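Local coordinates for protein ofchtiv-allosamidin (PDB 6JMB) that probably hydrolyses chitin as an insect group IV chitinase of glycosyl hydrolase family 18, with the inhibitor allosamidin bound in its active-site cleft, at residues L147-R151 against V181-D186; M245-F249 against M327-Y333; T253-P259 against D315-V319; C290-Q294 against G354-E358; A307-Y311 against F321-S326. All blocks are in the same frame, centred on the assembly; numbering follows the deposited sequence.

Contact 1 (L147-R151 against V181-D186); sequences LKELR and VAKYVD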
# COMPACT_ATOMS: atom_id res chain seq x y z
N LEU A 147 -2.33 19.98 0.91
CA LEU A 147 -1.93 19.56 -0.43
C LEU A 147 -1.81 20.75 -1.38
O LEU A 147 -0.88 20.82 -2.19
CB LEU A 147 -2.92 18.53 -0.98
CG LEU A 147 -3.00 17.20 -0.23
CD1 LEU A 147 -4.13 16.35 -0.79
CD2 LEU A 147 -1.67 16.46 -0.29
N LYS A 148 -2.76 21.69 -1.30
CA LYS A 148 -2.69 22.89 -2.13
C LYS A 148 -1.39 23.65 -1.89
O LYS A 148 -0.71 24.07 -2.84
CB LYS A 148 -3.89 23.79 -1.83
CG LYS A 148 -3.88 25.12 -2.56
CD LYS A 148 -5.04 25.99 -2.11
CE LYS A 148 -5.08 27.30 -2.86
NZ LYS A 148 -6.05 28.26 -2.25
N GLU A 149 -1.02 23.82 -0.62
CA GLU A 149 0.17 24.60 -0.29
C GLU A 149 1.45 23.85 -0.65
O GLU A 149 2.43 24.47 -1.09
CB GLU A 149 0.12 25.01 1.18
CG GLU A 149 -1.05 25.96 1.48
CD GLU A 149 -1.18 26.34 2.93
OE1 GLU A 149 -0.40 25.83 3.76
OE2 GLU A 149 -2.06 27.17 3.26
N LEU A 150 1.46 22.53 -0.48
CA LEU A 150 2.60 21.74 -0.94
C LEU A 150 2.78 21.88 -2.45
O LEU A 150 3.89 22.09 -2.94
CB LEU A 150 2.41 20.27 -0.57
CG LEU A 150 2.73 19.88 0.87
CD1 LEU A 150 2.01 18.60 1.26
CD2 LEU A 150 4.24 19.73 1.09
N ARG A 151 1.68 21.77 -3.20
CA ARG A 151 1.77 21.89 -4.65
C ARG A 151 2.33 23.25 -5.06
O ARG A 151 3.20 23.33 -5.93
CB ARG A 151 0.39 21.67 -5.28
CG ARG A 151 0.30 22.08 -6.75
CD ARG A 151 1.30 21.32 -7.61
NE ARG A 151 1.08 19.88 -7.53
CZ ARG A 151 1.85 18.96 -8.10
NH1 ARG A 151 2.92 19.33 -8.80
NH2 ARG A 151 1.55 17.68 -7.98
N VAL A 181 -8.62 16.78 -3.29
CA VAL A 181 -7.42 15.96 -3.15
C VAL A 181 -6.81 15.67 -4.52
O VAL A 181 -5.61 15.86 -4.75
CB VAL A 181 -7.73 14.66 -2.38
CG1 VAL A 181 -6.55 13.69 -2.45
CG2 VAL A 181 -8.10 14.98 -0.94
N ALA A 182 -7.65 15.25 -5.48
CA ALA A 182 -7.15 14.92 -6.81
C ALA A 182 -6.53 16.13 -7.50
O ALA A 182 -5.53 15.99 -8.23
CB ALA A 182 -8.27 14.34 -7.67
N LYS A 183 -7.07 17.33 -7.26
CA LYS A 183 -6.68 18.52 -8.00
C LYS A 183 -5.19 18.81 -7.87
O LYS A 183 -4.55 19.23 -8.85
CB LYS A 183 -7.49 19.72 -7.49
CG LYS A 183 -7.09 21.07 -8.05
CD LYS A 183 -8.13 22.10 -7.65
CE LYS A 183 -7.86 23.45 -8.28
NZ LYS A 183 -8.85 24.47 -7.82
N TYR A 184 -4.62 18.59 -6.69
CA TYR A 184 -3.28 19.05 -6.36
C TYR A 184 -2.21 17.98 -6.51
O TYR A 184 -1.02 18.30 -6.42
CB TYR A 184 -3.25 19.55 -4.91
CG TYR A 184 -4.17 20.71 -4.73
CD1 TYR A 184 -3.98 21.87 -5.45
CD2 TYR A 184 -5.25 20.65 -3.86
CE1 TYR A 184 -4.81 22.94 -5.30
CE2 TYR A 184 -6.10 21.71 -3.71
CZ TYR A 184 -5.87 22.86 -4.43
OH TYR A 184 -6.70 23.95 -4.30
N VAL A 185 -2.59 16.73 -6.71
CA VAL A 185 -1.64 15.63 -6.70
C VAL A 185 -1.37 15.15 -8.12
O VAL A 185 -2.21 15.30 -9.02
CB VAL A 185 -2.08 14.47 -5.79
CG1 VAL A 185 -2.26 14.96 -4.35
CG2 VAL A 185 -3.37 13.83 -6.31
N ASP A 186 -0.19 14.57 -8.31
CA ASP A 186 0.11 13.90 -9.57
C ASP A 186 -0.72 12.64 -9.73
O ASP A 186 -1.16 12.31 -10.84
CB ASP A 186 1.60 13.62 -9.65
CG ASP A 186 2.40 14.89 -9.80
OD1 ASP A 186 2.47 15.41 -10.93
OD2 ASP A 186 2.93 15.40 -8.79
O HOH W 1 3.91 17.51 -10.98

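Contact 2 (M245-F249 against M327-Y333); sequences MGVPF and MTAKVEY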
# COMPACT_ATOMS: atom_id res chain seq x y z
N MET A 245 -4.15 1.97 -8.67
CA MET A 245 -4.84 0.95 -7.88
C MET A 245 -3.84 0.14 -7.07
O MET A 245 -2.93 -0.48 -7.63
CB MET A 245 -5.64 0.04 -8.81
CG MET A 245 -6.62 -0.84 -8.05
SD MET A 245 -7.43 -2.03 -9.13
CE MET A 245 -6.24 -3.37 -9.08
N GLY A 246 -4.03 0.12 -5.75
CA GLY A 246 -3.13 -0.62 -4.89
C GLY A 246 -3.36 -2.12 -4.97
O GLY A 246 -4.49 -2.60 -5.14
N VAL A 247 -2.27 -2.87 -4.83
CA VAL A 247 -2.31 -4.33 -4.68
C VAL A 247 -1.34 -4.73 -3.58
O VAL A 247 -0.33 -4.06 -3.32
CB VAL A 247 -1.93 -5.06 -5.99
CG1 VAL A 247 -2.90 -4.69 -7.11
CG2 VAL A 247 -0.49 -4.76 -6.40
N PRO A 248 -1.65 -5.83 -2.88
CA PRO A 248 -0.80 -6.27 -1.77
C PRO A 248 0.18 -7.37 -2.16
O PRO A 248 -0.18 -8.31 -2.87
CB PRO A 248 -1.82 -6.80 -0.76
CG PRO A 248 -2.89 -7.42 -1.65
CD PRO A 248 -2.93 -6.58 -2.92
N PHE A 249 1.41 -7.29 -1.65
CA PHE A 249 2.39 -8.36 -1.77
C PHE A 249 2.49 -9.16 -0.48
O PHE A 249 3.52 -9.80 -0.21
CB PHE A 249 3.77 -7.81 -2.14
CG PHE A 249 3.93 -7.44 -3.60
CD1 PHE A 249 2.85 -7.27 -4.45
CD2 PHE A 249 5.21 -7.28 -4.11
CE1 PHE A 249 3.04 -6.93 -5.80
CE2 PHE A 249 5.42 -6.94 -5.44
CZ PHE A 249 4.33 -6.77 -6.29
N MET A 327 -3.07 -11.60 -9.06
CA MET A 327 -2.47 -10.34 -9.50
C MET A 327 -2.82 -10.05 -10.95
O MET A 327 -3.12 -8.91 -11.31
CB MET A 327 -0.95 -10.41 -9.31
CG MET A 327 -0.23 -9.08 -9.33
SD MET A 327 -0.83 -7.96 -8.05
CE MET A 327 -0.32 -8.79 -6.55
N THR A 328 -2.80 -11.08 -11.80
CA THR A 328 -3.19 -10.91 -13.20
C THR A 328 -4.62 -10.39 -13.31
O THR A 328 -4.89 -9.44 -14.06
CB THR A 328 -3.03 -12.23 -13.95
OG1 THR A 328 -1.64 -12.61 -13.95
CG2 THR A 328 -3.48 -12.09 -15.41
N ALA A 329 -5.54 -10.98 -12.55
CA ALA A 329 -6.92 -10.52 -12.57
C ALA A 329 -7.03 -9.07 -12.12
O ALA A 329 -7.81 -8.29 -12.68
CB ALA A 329 -7.81 -11.43 -11.71
N LYS A 330 -6.25 -8.68 -11.11
CA LYS A 330 -6.29 -7.31 -10.62
C LYS A 330 -5.80 -6.33 -11.68
O LYS A 330 -6.41 -5.27 -11.88
CB LYS A 330 -5.44 -7.20 -9.35
CG LYS A 330 -6.17 -7.66 -8.08
CD LYS A 330 -5.21 -7.84 -6.90
CE LYS A 330 -5.96 -8.04 -5.58
NZ LYS A 330 -6.67 -9.36 -5.52
N VAL A 331 -4.71 -6.66 -12.37
CA VAL A 331 -4.18 -5.72 -13.36
C VAL A 331 -5.08 -5.67 -14.58
O VAL A 331 -5.26 -4.61 -15.20
CB VAL A 331 -2.71 -6.04 -13.69
CG1 VAL A 331 -2.15 -5.00 -14.66
CG2 VAL A 331 -1.88 -6.06 -12.42
N GLU A 332 -5.69 -6.80 -14.95
CA GLU A 332 -6.66 -6.79 -16.04
C GLU A 332 -7.85 -5.91 -15.70
O GLU A 332 -8.35 -5.17 -16.56
CB GLU A 332 -7.09 -8.23 -16.37
CG GLU A 332 -6.00 -8.99 -17.11
CD GLU A 332 -6.28 -10.46 -17.28
OE1 GLU A 332 -7.20 -10.99 -16.62
OE2 GLU A 332 -5.57 -11.11 -18.09
N TYR A 333 -8.31 -5.94 -14.45
CA TYR A 333 -9.36 -5.04 -14.00
C TYR A 333 -8.94 -3.59 -14.16
O TYR A 333 -9.70 -2.76 -14.68
CB TYR A 333 -9.73 -5.36 -12.55
CG TYR A 333 -10.76 -4.42 -11.97
CD1 TYR A 333 -10.37 -3.24 -11.35
CD2 TYR A 333 -12.11 -4.69 -12.07
CE1 TYR A 333 -11.30 -2.35 -10.84
CE2 TYR A 333 -13.06 -3.81 -11.56
CZ TYR A 333 -12.64 -2.64 -10.94
OH TYR A 333 -13.56 -1.75 -10.44

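Contact 3 (T253-P259 against D315-V319); sequences TFQLSDP and DYNWV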
# COMPACT_ATOMS: atom_id res chain seq x y z
N THR A 253 -3.66 -13.49 8.03
CA THR A 253 -3.77 -14.83 8.60
C THR A 253 -4.70 -14.84 9.80
O THR A 253 -4.76 -13.88 10.58
CB THR A 253 -2.39 -15.40 8.99
OG1 THR A 253 -1.93 -14.75 10.18
CG2 THR A 253 -1.36 -15.20 7.87
N PHE A 254 -5.41 -15.95 9.95
CA PHE A 254 -6.49 -16.10 10.92
C PHE A 254 -6.36 -17.45 11.61
O PHE A 254 -5.81 -18.40 11.07
CB PHE A 254 -7.86 -16.10 10.23
CG PHE A 254 -8.20 -14.85 9.47
CD1 PHE A 254 -7.61 -14.57 8.25
CD2 PHE A 254 -9.17 -13.97 9.96
CE1 PHE A 254 -7.95 -13.42 7.54
CE2 PHE A 254 -9.51 -12.82 9.25
CZ PHE A 254 -8.90 -12.55 8.04
N GLN A 255 -6.92 -17.52 12.82
CA GLN A 255 -7.14 -18.77 13.55
C GLN A 255 -8.63 -19.07 13.46
O GLN A 255 -9.45 -18.32 14.00
CB GLN A 255 -6.73 -18.60 15.01
CG GLN A 255 -6.96 -19.84 15.87
CD GLN A 255 -6.79 -19.57 17.36
OE1 GLN A 255 -6.99 -18.45 17.83
NE2 GLN A 255 -6.42 -20.61 18.10
N LEU A 256 -8.99 -20.14 12.77
CA LEU A 256 -10.40 -20.50 12.63
C LEU A 256 -11.00 -20.86 13.99
O LEU A 256 -10.34 -21.40 14.87
CB LEU A 256 -10.54 -21.70 11.71
CG LEU A 256 -10.23 -21.45 10.23
CD1 LEU A 256 -10.09 -22.77 9.48
CD2 LEU A 256 -11.30 -20.56 9.61
N SER A 257 -12.29 -20.53 14.15
CA SER A 257 -13.01 -20.99 15.33
C SER A 257 -13.22 -22.50 15.29
O SER A 257 -13.12 -23.17 16.32
CB SER A 257 -14.35 -20.27 15.45
OG SER A 257 -14.16 -18.88 15.60
N ASP A 258 -13.51 -23.04 14.11
CA ASP A 258 -13.72 -24.47 13.89
C ASP A 258 -13.02 -24.83 12.59
O ASP A 258 -13.43 -24.36 11.52
CB ASP A 258 -15.22 -24.77 13.80
CG ASP A 258 -15.54 -26.26 13.71
OD1 ASP A 258 -14.71 -27.04 13.19
OD2 ASP A 258 -16.64 -26.66 14.14
N PRO A 259 -11.96 -25.64 12.64
CA PRO A 259 -11.22 -25.96 11.40
C PRO A 259 -12.05 -26.62 10.32
O PRO A 259 -11.66 -26.55 9.14
CB PRO A 259 -10.10 -26.90 11.89
CG PRO A 259 -9.90 -26.50 13.33
CD PRO A 259 -11.28 -26.15 13.84
N ASP A 315 -5.72 -27.08 9.16
CA ASP A 315 -6.23 -27.14 10.52
C ASP A 315 -6.74 -25.76 10.95
O ASP A 315 -7.63 -25.21 10.29
CB ASP A 315 -5.19 -27.71 11.48
CG ASP A 315 -4.83 -29.14 11.16
OD1 ASP A 315 -5.71 -29.88 10.70
OD2 ASP A 315 -3.65 -29.52 11.36
N TYR A 316 -6.19 -25.19 12.02
CA TYR A 316 -6.70 -23.91 12.50
C TYR A 316 -6.29 -22.73 11.62
O TYR A 316 -6.89 -21.65 11.73
CB TYR A 316 -6.28 -23.67 13.95
CG TYR A 316 -7.19 -24.37 14.94
CD1 TYR A 316 -8.38 -23.79 15.32
CD2 TYR A 316 -6.87 -25.62 15.46
CE1 TYR A 316 -9.24 -24.41 16.21
CE2 TYR A 316 -7.72 -26.26 16.34
CZ TYR A 316 -8.90 -25.64 16.72
OH TYR A 316 -9.77 -26.25 17.60
N ASN A 317 -5.30 -22.89 10.75
CA ASN A 317 -4.79 -21.76 9.96
C ASN A 317 -5.70 -21.49 8.77
O ASN A 317 -6.06 -22.42 8.04
CB ASN A 317 -3.41 -22.09 9.41
CG ASN A 317 -2.41 -22.31 10.48
OD1 ASN A 317 -1.99 -21.37 11.15
ND2 ASN A 317 -2.00 -23.56 10.66
N TRP A 318 -6.02 -20.22 8.55
CA TRP A 318 -6.69 -19.78 7.34
C TRP A 318 -5.98 -18.51 6.88
O TRP A 318 -5.81 -17.58 7.67
CB TRP A 318 -8.17 -19.52 7.62
CG TRP A 318 -9.02 -19.33 6.42
CD1 TRP A 318 -9.85 -20.26 5.84
CD2 TRP A 318 -9.20 -18.12 5.66
NE1 TRP A 318 -10.51 -19.71 4.77
CE2 TRP A 318 -10.13 -18.40 4.64
CE3 TRP A 318 -8.65 -16.84 5.75
CZ2 TRP A 318 -10.52 -17.44 3.70
CZ3 TRP A 318 -9.04 -15.88 4.82
CH2 TRP A 318 -9.97 -16.19 3.81
N VAL A 319 -5.56 -18.48 5.62
CA VAL A 319 -4.72 -17.41 5.10
C VAL A 319 -5.32 -16.88 3.80
O VAL A 319 -5.58 -17.65 2.88
CB VAL A 319 -3.28 -17.90 4.86
CG1 VAL A 319 -2.42 -16.80 4.24
CG2 VAL A 319 -2.66 -18.40 6.14
O HOH W 2 -2.98 -18.83 10.25
O HOH W 3 -9.12 -26.16 8.18

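Contact 4 (C290-Q294 against G354-E358); sequences CYILQ and GLCGE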
# COMPACT_ATOMS: atom_id res chain seq x y z
N CYS A 290 4.41 -18.23 -0.06
CA CYS A 290 4.63 -19.12 -1.19
C CYS A 290 5.63 -20.21 -0.84
O CYS A 290 5.47 -21.36 -1.25
CB CYS A 290 5.05 -18.33 -2.44
SG CYS A 290 6.75 -17.67 -2.54
N TYR A 291 6.64 -19.88 -0.04
CA TYR A 291 7.60 -20.88 0.39
C TYR A 291 6.95 -21.90 1.31
O TYR A 291 7.15 -23.11 1.16
CB TYR A 291 8.79 -20.21 1.07
CG TYR A 291 9.89 -21.18 1.42
CD1 TYR A 291 10.75 -21.66 0.44
CD2 TYR A 291 10.06 -21.61 2.73
CE1 TYR A 291 11.76 -22.56 0.77
CE2 TYR A 291 11.06 -22.50 3.06
CZ TYR A 291 11.90 -22.96 2.08
OH TYR A 291 12.90 -23.85 2.42
N ILE A 292 6.16 -21.43 2.28
CA ILE A 292 5.42 -22.32 3.18
C ILE A 292 4.56 -23.30 2.38
O ILE A 292 4.57 -24.51 2.64
CB ILE A 292 4.61 -21.49 4.19
CG1 ILE A 292 5.53 -20.97 5.30
CG2 ILE A 292 3.46 -22.31 4.77
CD1 ILE A 292 4.95 -19.84 6.12
N LEU A 293 3.82 -22.80 1.39
CA LEU A 293 2.96 -23.67 0.59
C LEU A 293 3.79 -24.67 -0.20
O LEU A 293 3.40 -25.84 -0.33
CB LEU A 293 2.11 -22.83 -0.36
CG LEU A 293 1.03 -21.98 0.28
CD1 LEU A 293 0.34 -21.16 -0.81
CD2 LEU A 293 0.03 -22.86 1.02
N GLN A 294 4.92 -24.23 -0.75
CA GLN A 294 5.78 -25.12 -1.51
C GLN A 294 6.36 -26.24 -0.64
O GLN A 294 6.55 -27.36 -1.12
CB GLN A 294 6.89 -24.30 -2.15
CG GLN A 294 7.91 -25.08 -2.95
CD GLN A 294 8.97 -24.16 -3.50
OE1 GLN A 294 8.87 -23.69 -4.63
NE2 GLN A 294 9.99 -23.89 -2.70
N GLY A 354 13.24 -15.56 -5.84
CA GLY A 354 12.76 -16.59 -6.75
C GLY A 354 12.75 -17.98 -6.17
O GLY A 354 12.89 -18.96 -6.91
N LEU A 355 12.56 -18.10 -4.85
CA LEU A 355 12.60 -19.40 -4.20
C LEU A 355 11.38 -20.25 -4.49
O LEU A 355 11.41 -21.46 -4.25
CB LEU A 355 12.74 -19.22 -2.69
CG LEU A 355 13.95 -18.41 -2.23
CD1 LEU A 355 13.99 -18.31 -0.71
CD2 LEU A 355 15.23 -19.03 -2.76
N CYS A 356 10.31 -19.66 -5.02
CA CYS A 356 9.05 -20.37 -5.23
C CYS A 356 8.85 -20.84 -6.66
O CYS A 356 7.76 -21.31 -6.99
CB CYS A 356 7.88 -19.52 -4.74
SG CYS A 356 7.95 -19.27 -2.94
N GLY A 357 9.87 -20.73 -7.51
CA GLY A 357 9.87 -21.41 -8.79
C GLY A 357 9.27 -20.66 -9.96
O GLY A 357 9.20 -21.23 -11.06
N GLU A 358 8.84 -19.42 -9.78
CA GLU A 358 8.25 -18.63 -10.86
C GLU A 358 9.13 -17.45 -11.26
O GLU A 358 8.64 -16.45 -11.79
CB GLU A 358 6.84 -18.16 -10.51
CG GLU A 358 5.82 -19.29 -10.38
CD GLU A 358 4.41 -18.77 -10.19
OE1 GLU A 358 3.60 -18.88 -11.14
OE2 GLU A 358 4.10 -18.25 -9.10

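Contact 5 (A307-Y311 against F321-S326); sequences AKVPY and FDNVES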
# COMPACT_ATOMS: atom_id res chain seq x y z
N ALA A 307 -14.62 -13.74 -5.74
CA ALA A 307 -13.72 -12.64 -5.42
C ALA A 307 -12.45 -12.63 -6.26
O ALA A 307 -11.74 -11.62 -6.28
CB ALA A 307 -13.34 -12.70 -3.94
N LYS A 308 -12.14 -13.74 -6.95
CA LYS A 308 -10.98 -13.85 -7.84
C LYS A 308 -9.65 -13.83 -7.07
O LYS A 308 -8.67 -13.26 -7.54
CB LYS A 308 -10.98 -12.83 -8.98
CG LYS A 308 -12.35 -12.61 -9.63
CD LYS A 308 -12.90 -13.88 -10.23
CE LYS A 308 -14.28 -13.63 -10.81
NZ LYS A 308 -14.86 -14.87 -11.40
N VAL A 309 -9.63 -14.45 -5.90
CA VAL A 309 -8.42 -14.50 -5.07
C VAL A 309 -8.30 -15.86 -4.43
O VAL A 309 -9.30 -16.56 -4.19
CB VAL A 309 -8.44 -13.42 -3.96
CG1 VAL A 309 -8.24 -12.04 -4.55
CG2 VAL A 309 -9.72 -13.51 -3.15
N PRO A 310 -7.07 -16.28 -4.13
CA PRO A 310 -6.85 -17.56 -3.46
C PRO A 310 -6.88 -17.41 -1.94
O PRO A 310 -6.67 -16.33 -1.38
CB PRO A 310 -5.43 -17.92 -3.90
CG PRO A 310 -4.75 -16.58 -3.94
CD PRO A 310 -5.80 -15.62 -4.47
N TYR A 311 -7.11 -18.54 -1.29
CA TYR A 311 -6.95 -18.63 0.15
C TYR A 311 -6.49 -20.04 0.47
O TYR A 311 -6.61 -20.95 -0.36
CB TYR A 311 -8.24 -18.26 0.91
CG TYR A 311 -9.42 -19.15 0.60
CD1 TYR A 311 -10.16 -18.98 -0.57
CD2 TYR A 311 -9.80 -20.16 1.47
CE1 TYR A 311 -11.25 -19.80 -0.85
CE2 TYR A 311 -10.88 -20.98 1.20
CZ TYR A 311 -11.60 -20.79 0.04
OH TYR A 311 -12.68 -21.61 -0.23
N PHE A 321 -4.35 -14.53 0.61
CA PHE A 321 -3.14 -14.02 -0.03
C PHE A 321 -3.44 -13.70 -1.49
O PHE A 321 -4.55 -13.90 -1.97
CB PHE A 321 -1.95 -14.98 0.14
CG PHE A 321 -2.10 -16.28 -0.60
CD1 PHE A 321 -3.00 -17.25 -0.18
CD2 PHE A 321 -1.30 -16.55 -1.71
CE1 PHE A 321 -3.12 -18.46 -0.86
CE2 PHE A 321 -1.40 -17.76 -2.38
CZ PHE A 321 -2.31 -18.71 -1.96
N ASP A 322 -2.43 -13.18 -2.18
CA ASP A 322 -2.52 -12.93 -3.61
C ASP A 322 -1.33 -13.57 -4.30
O ASP A 322 -0.21 -13.53 -3.78
CB ASP A 322 -2.60 -11.43 -3.90
CG ASP A 322 -4.03 -10.91 -3.85
OD1 ASP A 322 -4.74 -11.05 -4.86
OD2 ASP A 322 -4.46 -10.40 -2.78
N ASN A 323 -1.58 -14.18 -5.46
CA ASN A 323 -0.56 -14.90 -6.21
C ASN A 323 -0.50 -14.34 -7.63
O ASN A 323 -1.12 -13.33 -7.94
CB ASN A 323 -0.81 -16.41 -6.16
CG ASN A 323 -2.16 -16.82 -6.71
OD1 ASN A 323 -2.86 -16.02 -7.35
ND2 ASN A 323 -2.54 -18.07 -6.47
N VAL A 324 0.25 -15.02 -8.51
CA VAL A 324 0.40 -14.52 -9.88
C VAL A 324 -0.95 -14.46 -10.58
O VAL A 324 -1.26 -13.49 -11.27
CB VAL A 324 1.42 -15.37 -10.65
CG1 VAL A 324 1.28 -15.16 -12.17
CG2 VAL A 324 2.84 -15.07 -10.16
N GLU A 325 -1.79 -15.48 -10.38
CA GLU A 325 -3.08 -15.53 -11.04
C GLU A 325 -4.01 -14.42 -10.55
O GLU A 325 -4.67 -13.75 -11.36
CB GLU A 325 -3.70 -16.91 -10.85
CG GLU A 325 -2.76 -18.05 -11.25
CD GLU A 325 -2.02 -18.68 -10.07
OE1 GLU A 325 -1.00 -18.11 -9.59
OE2 GLU A 325 -2.45 -19.76 -9.62
N SER A 326 -4.07 -14.19 -9.24
CA SER A 326 -4.95 -13.13 -8.75
C SER A 326 -4.40 -11.75 -9.06
O SER A 326 -5.17 -10.82 -9.31
CB SER A 326 -5.23 -13.30 -7.25
OG SER A 326 -4.08 -13.04 -6.46
O HOH W 4 -7.68 -10.66 -7.91

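Contact 1 (L147-R151 against V181-D186)
The Tyr184 ring lies across the start of the Lys148 side chain: Lys148 CB stands over one face, 3.6 Å from the ring centroid, in a CH-pi contact. With CG anti to the backbone N (chi1 176°), the lysine chain runs on past the phenol, and its CD passes 3.4 Å from Tyr184 OH. On the buried side Leu147 CD1 packs 4.0 Å from Val181 CG1. Arg151, bent at chi2 and chi3, brings its guanidinium side-on to Tyr184 O. NE and NH2 both reach this oxygen, NE at 2.9 Å, from one face of the carbonyl and with the oxygen in the guanidinium plane. NH2 also makes a salt bridge to Asp186 OD2 at 2.8 Å, coming from above the carboxylate, while a water joins Arg151 NH1 to Asp186 OD1. A leucine in place of Arg151 would probably leave Tyr184 O without both of these donors and Asp186 without its cationic mate. Asp155 gives the arginine a second acidic partner, and Asp186 OD2 also accepts from Leu161 N. The contact thus joins helix 138-154 to helix 178-184 on the outer side of the barrel, with Leu147 and Arg151 resting on strand 160-165.

Contact 2 (M245-F249 against M327-Y333)
Strand 245-248 and helix 327-333 run antiparallel, at 178°, with their axes 10.0 Å apart, the spacing of a helix laid against a barrel strand. Side chains, mostly apolar, fill most of the interval. Met327, its CG anti to the backbone N (chi1 -163°) and its chain folded at chi2 and chi3, brings SD to 3.6 Å from Val247 CG2. Its methyl CE carries on to Phe249, 3.9 Å from CE1. The other branch of the valine, CG1, meets Lys330 CD at 3.9 Å, the two side chains running alongside in opposite senses. An alanine at Val247 would probably open a gap between the Met327 sulfur and Lys330 CD, which now rest on its two branches. Toward the start of the strand, Met245 puts SD 3.9 Å from Tyr333 CD1, an oblique Met-aromatic contact. Its CE turns back to Lys330 O at 3.4 Å. No hydrogen bond crosses between the segments: the polar ends lead elsewhere, Lys330 NZ to a salt bridge with Asp322 and a hydrogen bond to Ala207 O, Tyr333 OH to Asn227 and Gln231. The chemistry is therefore that of a sulfur-rich apolar layer, in which a buried lysine lends its aliphatic stem to the packing and has its charge probably balanced by Asp322.

Contact 3 (T253-P259 against D315-V319)
Phe254 O is held by two donors, the backbone N of Trp318 at 3.1 Å and a water that also donates to Asn317 OD1. The reciprocal bond, Phe254 N to Trp318 O at 2.8 Å, completes an antiparallel hydrogen-bonded pair; two residues on, Leu256 N meets Tyr316 O at 2.8 Å in an almost straight bond (172°). Side chains divide between the two faces of this ribbon. Thr253 and Val319 lie side by side on one, touching through their CG2 methyls. On the other, the edge of the Trp318 six-membered ring is turned toward the face of Phe254 in an offset edge-to-face pair, planes at 84° and Phe254 CD1 3.5 Å from Trp318 CE3. The indole gets there with CG anti to the backbone N (chi1 -168°), and Leu256 CG packs against its CB at 3.8 Å. Beyond Leu256, the Pro259 ring covers one face of Tyr316, CG standing 3.5 Å from the centroid, a CH-pi contact, while Leu256 O lies at the ring edge. A second water links Pro259 O with Asp315 O. Trp318 NE1 donates a hydrogen bond to Asn262 O. Strand 317-320 thus lies between strands 243-256 and 309-314, antiparallel to both, in a region preceding helix 324-336 that is consistent with the alpha+beta insertion many family 18 chitinases carry on the TIM barrel.

Contact 4 (C290-Q294 against G354-E358)
The Tyr291 ring meets Leu355 CB obliquely, CD1 standing 4.4 Å from it, whereas the flat amide of Gln294 reaches the loop in its own plane. Gln294 NE2 donates to Leu355 O at 3.2 Å, with the acceptor close to the amide plane and the bond moderately bent (150°). The amide oxygen OE1 lies 3.4 Å from Cys356 CA. This reach is possible because the glutamine chain is extended, with CG anti to the backbone N (chi1 178°). One helical turn earlier, Cys290 SG is joined to Cys356 SG by a disulfide of 2.0 Å, with a chi3 of 83°, close to the 90° that relaxed disulfides prefer. Cys290 carries its sulfur between the backbone N and the carbonyl carbon, and the Cys356 sulfur comes to 3.2 Å from Tyr291 N. The loop itself makes a type I beta turn from Gly354 to Gly357. Asp351, just before the turn in sequence, accepts through its two carboxylate oxygens from the backbone N atoms of Leu355 and Cys356. What results is a surface disulfide, with a side-chain amide bond beside it, clamping helix 286-295 to the loop between strand 341-345 and helix 362-373, a covalent cross-link between the C-terminal part of the barrel and the region that follows strand 243-256.

Contact 5 (A307-Y311 against F321-S326)
A capping box opens helix 324-336, and Pro310 of the neighbouring strand is wedged against it. Asn323, at the N-cap, accepts from Ser326 N through OD1 at 2.9 Å, nearly in line with the side-chain C=O; in return Asn323 N donates to Ser326 OG at 2.9 Å. The same hydroxyl donates to Asp322 OD1 at 2.6 Å, so Ser326 OG takes part in two bonds, which should hold its rotation. Against this frame the proline ring lies over one face of Phe321, CG 3.8 Å from the ring centroid in a CH-pi contact. Phe321 has CG between the backbone N and the carbonyl carbon (chi1 67°), which folds the ring back over the strand. The same pyrrolidine also touches the cap residues: Pro310 CG lies 3.7 Å from Asn323 ND2, and CD is equally near Ser326 CB. Lys308 and Val309 form a G1 beta bulge opposite Asp304, at the start of strand 309-314, which pairs with strands 300-304 and 317-320. No direct hydrogen bond joins the two segments; instead a water donates to both Lys308 O and Ser326 O, at 2.8 Å from the former. Val309 CG1 packs beside Asp322 OD1, and Phe289 meets the Phe321 ring edge-to-face.

Overall arrangement
From the N terminus, contact 1 closes first, a loop of 29 residues that contains strand 160-165 and joins two outer helices before any other contact opens. Contact 2 then spans strand 243-256 to helix 324-336, enclosing both contact 3 and contact 5. Contact 3 pairs the far end of that strand with strand 317-320; its segments alternate with those of contact 5, which links strand 309-314 to the start of helix 324-336. Contact 4 crosses contacts 2 and 3, encloses contact 5 and ties in the loop before helix 362-373. Contacts 2 and 5, centres 9 Å apart, meet through Lys330 and Asp322, while contact 1 lies across the chain's centre from contacts 3, 4 and 5.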